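Local atomic coordinates of sigma regulatory family protein-PP2C phosphatase (Chlamydia trachomatis serovar L2, PDB entry 6MAB), a protein that is probably a membrane-bound phosphatase of a sigma regulatory pathway, whose periplasmic sensor domain, described here, is thought to respond to TCA cycle intermediates. Residues A40-I45 and K73-V78; N176-Q181 and K194-E199. All blocks are in the same frame, centred on the assembly; numbering follows the deposited sequence.

Contact 1: A40-I45 and K73-V78; sequences ALFSEI and KEISLV
Phe42, on the helix 35-45, rests its ring across the ends of Ile75 and Leu77, two residues that project from the same side of the strand 74-80. With chi1 at -174° the ring swings away from the backbone N and out to the sheet. There the ring is shared: Phe42 CD1 meets Ile75 CD1 at 3.7 Å, while Phe42 CE2 lies 3.6 Å from Leu77 CD2. Leu77 offers its whole branched end, because its CG also reaches Phe42 CZ at 3.7 Å; Ile75 touches with CD1, the tip of its longer branch, held out by an extended chi2 of 163°. Both aliphatic groups approach the ring at a slant. Ser76, between them, points the other way, and its OG donates a hydrogen bond to Glu74 OE2 at 2.7 Å, which keeps these two polar groups off the helix-facing side. A large flat ring suits this place, since the backbones stay far apart: the CA atoms of Phe42 and Ile75 are 9.4 Å from each other. Met64 and Phe46 also pack on Phe42. This is helix-on-sheet packing in an antiparallel sheet of strand order 2-1-5-4-3, consistent with a PAS-like (Cache) sensor fold.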
loop_
_atom_site.group_PDB
_atom_site.type_symbol
_atom_site.label_atom_id
_atom_site.label_comp_id
_atom_site.label_asym_id
_atom_site.label_seq_id
_atom_site.Cartn_x
_atom_site.Cartn_y
_atom_site.Cartn_z
ATOM N N ALA A 40 -20.745 -3.275 2.592
ATOM C CA ALA A 40 -22.161 -2.962 2.461
ATOM C C ALA A 40 -22.697 -3.367 1.093
ATOM O O ALA A 40 -23.829 -3.857 0.986
ATOM C CB ALA A 40 -22.386 -1.470 2.693
ATOM N N LEU A 41 -21.917 -3.128 0.032
ATOM C CA LEU A 41 -22.327 -3.518 -1.313
ATOM C C LEU A 41 -22.435 -5.029 -1.410
ATOM O O LEU A 41 -23.444 -5.566 -1.870
ATOM C CB LEU A 41 -21.318 -3.003 -2.355
ATOM C CG LEU A 41 -21.572 -3.414 -3.815
ATOM C CD1 LEU A 41 -22.954 -2.918 -4.264
ATOM C CD2 LEU A 41 -20.450 -2.875 -4.720
ATOM N N PHE A 42 -21.392 -5.723 -0.960
ATOM C CA PHE A 42 -21.375 -7.174 -1.015
ATOM C C PHE A 42 -22.555 -7.764 -0.262
ATOM O O PHE A 42 -23.197 -8.700 -0.747
ATOM C CB PHE A 42 -20.060 -7.697 -0.449
ATOM C CG PHE A 42 -19.893 -9.168 -0.596
ATOM C CD1 PHE A 42 -19.367 -9.686 -1.766
ATOM C CD2 PHE A 42 -20.286 -10.033 0.405
ATOM C CE1 PHE A 42 -19.226 -11.046 -1.927
ATOM C CE2 PHE A 42 -20.148 -11.396 0.238
ATOM C CZ PHE A 42 -19.613 -11.890 -0.930
ATOM N N SER A 43 -22.851 -7.227 0.926
ATOM C CA SER A 43 -23.909 -7.759 1.777
ATOM C C SER A 43 -25.281 -7.518 1.176
ATOM O O SER A 43 -26.206 -8.311 1.398
ATOM C CB SER A 43 -23.841 -7.118 3.170
ATOM O OG SER A 43 -22.660 -7.526 3.832
ATOM N N GLU A 44 -25.435 -6.411 0.448
ATOM C CA GLU A 44 -26.702 -6.093 -0.195
ATOM C C GLU A 44 -26.981 -7.054 -1.335
ATOM O O GLU A 44 -28.146 -7.275 -1.677
ATOM C CB GLU A 44 -26.669 -4.641 -0.691
ATOM C CG GLU A 44 -27.965 -4.086 -1.235
ATOM C CD GLU A 44 -27.912 -2.562 -1.359
ATOM O OE1 GLU A 44 -27.599 -1.882 -0.356
ATOM O OE2 GLU A 44 -28.153 -2.037 -2.460
ATOM N N ILE A 45 -25.935 -7.650 -1.895
ATOM C CA ILE A 45 -26.061 -8.610 -2.985
ATOM C C ILE A 45 -26.172 -10.028 -2.458
ATOM O O ILE A 45 -27.062 -10.776 -2.867
ATOM C CB ILE A 45 -24.864 -8.470 -3.949
ATOM C CG1 ILE A 45 -24.826 -7.058 -4.535
ATOM C CG2 ILE A 45 -24.933 -9.520 -5.050
ATOM C CD1 ILE A 45 -23.572 -6.752 -5.340
ATOM N N LYS A 73 -9.499 -7.103 -8.916
ATOM C CA LYS A 73 -8.680 -8.258 -9.247
ATOM C C LYS A 73 -9.187 -9.489 -8.513
ATOM O O LYS A 73 -9.153 -10.594 -9.060
ATOM C CB LYS A 73 -7.214 -7.985 -8.916
ATOM C CG LYS A 73 -6.315 -9.212 -9.139
ATOM C CD LYS A 73 -4.849 -8.930 -8.821
ATOM C CE LYS A 73 -3.982 -10.146 -9.124
ATOM N NZ LYS A 73 -3.550 -10.128 -10.536
ATOM N N GLU A 74 -9.690 -9.306 -7.295
ATOM C CA GLU A 74 -10.221 -10.405 -6.504
ATOM C C GLU A 74 -11.143 -9.849 -5.442
ATOM O O GLU A 74 -10.791 -8.887 -4.754
ATOM C CB GLU A 74 -9.089 -11.199 -5.824
ATOM C CG GLU A 74 -9.560 -12.357 -4.933
ATOM C CD GLU A 74 -8.398 -13.161 -4.350
ATOM O OE1 GLU A 74 -7.343 -13.193 -5.006
ATOM O OE2 GLU A 74 -8.535 -13.750 -3.248
ATOM N N ILE A 75 -12.302 -10.469 -5.286
ATOM C CA ILE A 75 -13.056 -10.343 -4.052
ATOM C C ILE A 75 -13.362 -11.749 -3.544
ATOM O O ILE A 75 -13.871 -12.588 -4.295
ATOM C CB ILE A 75 -14.337 -9.510 -4.249
ATOM C CG1 ILE A 75 -15.125 -9.490 -2.958
ATOM C CG2 ILE A 75 -15.181 -10.073 -5.365
ATOM C CD1 ILE A 75 -16.153 -8.391 -2.935
ATOM N N SER A 76 -13.001 -12.018 -2.280
ATOM C CA SER A 76 -13.090 -13.355 -1.701
ATOM C C SER A 76 -13.712 -13.326 -0.310
ATOM O O SER A 76 -13.415 -12.448 0.495
ATOM C CB SER A 76 -11.702 -14.007 -1.593
ATOM O OG SER A 76 -11.160 -14.250 -2.875
ATOM N N LEU A 77 -14.553 -14.321 -0.045
ATOM C CA LEU A 77 -15.007 -14.640 1.294
ATOM C C LEU A 77 -14.101 -15.718 1.848
ATOM O O LEU A 77 -14.024 -16.824 1.284
ATOM C CB LEU A 77 -16.440 -15.143 1.290
ATOM C CG LEU A 77 -17.617 -14.217 1.102
ATOM C CD1 LEU A 77 -18.877 -15.088 1.167
ATOM C CD2 LEU A 77 -17.609 -13.144 2.185
ATOM N N VAL A 78 -13.441 -15.402 2.953
ATOM C CA VAL A 78 -12.424 -16.248 3.559
ATOM C C VAL A 78 -12.965 -16.708 4.901
ATOM O O VAL A 78 -13.157 -15.901 5.814
ATOM C CB VAL A 78 -11.092 -15.505 3.711
ATOM C CG1 VAL A 78 -9.973 -16.482 4.183
ATOM C CG2 VAL A 78 -10.719 -14.853 2.398
#

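Contact 2: N176-Q181 and K194-E199; sequences NGIILQ and KTVSKE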
loop_
_atom_site.group_PDB
_atom_site.type_symbol
_atom_site.label_atom_id
_atom_site.label_comp_id
_atom_site.label_asym_id
_atom_site.label_seq_id
_atom_site.Cartn_x
_atom_site.Cartn_y
_atom_site.Cartn_z
ATOM N N ASN A 176 8.562 -1.259 6.096
ATOM C CA ASN A 176 9.950 -1.590 6.402
ATOM C C ASN A 176 10.931 -0.998 5.393
ATOM O O ASN A 176 12.110 -1.365 5.400
ATOM C CB ASN A 176 10.200 -3.113 6.453
ATOM C CG ASN A 176 9.285 -3.858 7.400
ATOM O OD1 ASN A 176 8.801 -4.959 7.086
ATOM N ND2 ASN A 176 9.101 -3.313 8.587
ATOM N N GLY A 177 10.480 -0.116 4.517
ATOM C CA GLY A 177 11.377 0.683 3.716
ATOM C C GLY A 177 11.654 0.215 2.301
ATOM O O GLY A 177 12.699 0.591 1.745
ATOM N N ILE A 178 10.766 -0.568 1.691
ATOM C CA ILE A 178 10.898 -0.963 0.287
ATOM C C ILE A 178 9.965 -0.085 -0.547
ATOM O O ILE A 178 8.769 0.019 -0.249
ATOM C CB ILE A 178 10.578 -2.449 0.088
ATOM C CG1 ILE A 178 11.551 -3.354 0.875
ATOM C CG2 ILE A 178 10.639 -2.804 -1.394
ATOM C CD1 ILE A 178 13.034 -3.141 0.509
ATOM N N ILE A 179 10.497 0.526 -1.600
ATOM C CA ILE A 179 9.648 1.290 -2.511
ATOM C C ILE A 179 8.753 0.339 -3.300
ATOM O O ILE A 179 9.221 -0.592 -3.951
ATOM C CB ILE A 179 10.499 2.176 -3.424
ATOM C CG1 ILE A 179 11.206 3.253 -2.584
ATOM C CG2 ILE A 179 9.636 2.806 -4.517
ATOM C CD1 ILE A 179 12.218 4.098 -3.335
ATOM N N LEU A 180 7.437 0.556 -3.230
ATOM C CA LEU A 180 6.516 -0.261 -4.009
ATOM C C LEU A 180 6.414 0.233 -5.445
ATOM O O LEU A 180 6.318 -0.570 -6.383
ATOM C CB LEU A 180 5.147 -0.270 -3.345
ATOM C CG LEU A 180 5.063 -0.757 -1.899
ATOM C CD1 LEU A 180 3.591 -0.772 -1.450
ATOM C CD2 LEU A 180 5.686 -2.115 -1.715
ATOM N N GLN A 181 6.406 1.553 -5.633
ATOM C CA GLN A 181 6.266 2.151 -6.946
ATOM C C GLN A 181 6.670 3.610 -6.848
ATOM O O GLN A 181 6.351 4.282 -5.855
ATOM C CB GLN A 181 4.834 2.008 -7.459
ATOM C CG GLN A 181 4.667 2.352 -8.900
ATOM C CD GLN A 181 3.376 1.814 -9.445
ATOM O OE1 GLN A 181 2.374 2.521 -9.493
ATOM N NE2 GLN A 181 3.387 0.541 -9.857
ATOM N N LYS A 194 20.399 1.906 4.208
ATOM C CA LYS A 194 21.773 1.672 3.777
ATOM C C LYS A 194 21.940 0.259 3.243
ATOM O O LYS A 194 22.789 0.022 2.384
ATOM C CB LYS A 194 22.736 1.913 4.934
ATOM C CG LYS A 194 24.223 1.764 4.590
ATOM C CD LYS A 194 25.093 2.090 5.795
ATOM N N THR A 195 21.109 -0.670 3.715
ATOM C CA THR A 195 21.192 -2.076 3.363
ATOM C C THR A 195 19.841 -2.540 2.853
ATOM O O THR A 195 18.814 -1.896 3.067
ATOM C CB THR A 195 21.581 -2.933 4.570
ATOM O OG1 THR A 195 20.594 -2.730 5.603
ATOM C CG2 THR A 195 22.976 -2.556 5.054
ATOM N N VAL A 196 19.850 -3.672 2.166
ATOM C CA VAL A 196 18.620 -4.364 1.808
ATOM C C VAL A 196 18.735 -5.792 2.337
ATOM O O VAL A 196 19.792 -6.417 2.226
ATOM C CB VAL A 196 18.354 -4.328 0.286
ATOM C CG1 VAL A 196 19.498 -4.982 -0.480
ATOM C CG2 VAL A 196 17.020 -4.962 -0.039
ATOM N N SER A 197 17.649 -6.293 2.928
ATOM C CA SER A 197 17.636 -7.602 3.564
ATOM C C SER A 197 16.282 -8.260 3.346
ATOM O O SER A 197 15.265 -7.592 3.110
ATOM C CB SER A 197 17.907 -7.514 5.067
ATOM O OG SER A 197 16.849 -6.803 5.678
ATOM N N LYS A 198 16.277 -9.590 3.470
ATOM C CA LYS A 198 15.067 -10.350 3.176
ATOM C C LYS A 198 13.920 -9.944 4.096
ATOM O O LYS A 198 12.768 -9.879 3.667
ATOM C CB LYS A 198 15.352 -11.851 3.285
ATOM C CG LYS A 198 15.747 -12.331 4.675
ATOM N N GLU A 199 14.221 -9.647 5.357
ATOM C CA GLU A 199 13.160 -9.348 6.315
ATOM C C GLU A 199 12.392 -8.083 5.942
ATOM O O GLU A 199 11.230 -7.925 6.345
ATOM C CB GLU A 199 13.766 -9.239 7.717
ATOM C CG GLU A 199 14.339 -10.562 8.281
ATOM C CD GLU A 199 15.718 -10.980 7.713
ATOM O OE1 GLU A 199 16.401 -10.179 7.023
ATOM O OE2 GLU A 199 16.126 -12.138 7.974
#
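The carboxamide of Asn176 comes near the backbone carbonyl of Glu199, whose O lies well off the amide plane, to one side of it; no hydrogen bond joins the two, and neither face of the amide carries a stacked group from 194-199. The other flat group, the carboxylate of Glu199, leads away from 176-181; the Glu199 side chain lies about 4 Å from a bound isopropanol, probably a crystallisation additive. Asn176 turns its CG beside its own backbone N (chi1 -54°), so the side chain leans to the facing segment, while the backbone O of Asn176 accepts a hydrogen bond from Gln200 NE2. Gln200 also takes the N-H of Ser197 on its OE1, and its flat amide therefore ties the two segments together where they make no direct hydrogen bond. The second touch is apolar and light: Ile178 CD1 stands 4.4 Å from Val196 CG2. A long, branched apolar chain, bent at its end (chi2 -58°), lets Ile178 fill the place among Gln200, Phe201 and Val204 and still reach Val196, whose short apolar branch meets it. Between the two contacting residues, Gly177 has a positive phi (98°), a conformation in which a side chain would press on the preceding carbonyl O. The backbones remain apart, with 8.6 Å between the CA atoms of Ile178 and Val196. Just beyond, the chain enters the strand 179-182, which pairs with strand 169-174 through Ile172. Residues 194-199 thus pass as a loop beside the approach to a sheet, while Gln181 farther along rests on the helix 153-160.

Contacts 1 and 2 lie on opposite sides of the chain's centre, with their own centres 32 Å apart and their nearest atoms separated by about 13 Å. They follow each other in series: 40-45 meets 73-78 before the chain reaches 176-181 and 194-199. No sheet is shared. Contact 1 belongs to the five-stranded antiparallel sheet whose last strand in sequence is 142-151, and contact 2 adjoins the six-stranded one whose first strand in sequence is 169-174; the helix 153-160 comes between them in sequence. Two successive alpha/beta modules of this kind are consistent with a double Cache-like periplasmic sensor; each contact lies within one module and neither bridges the two.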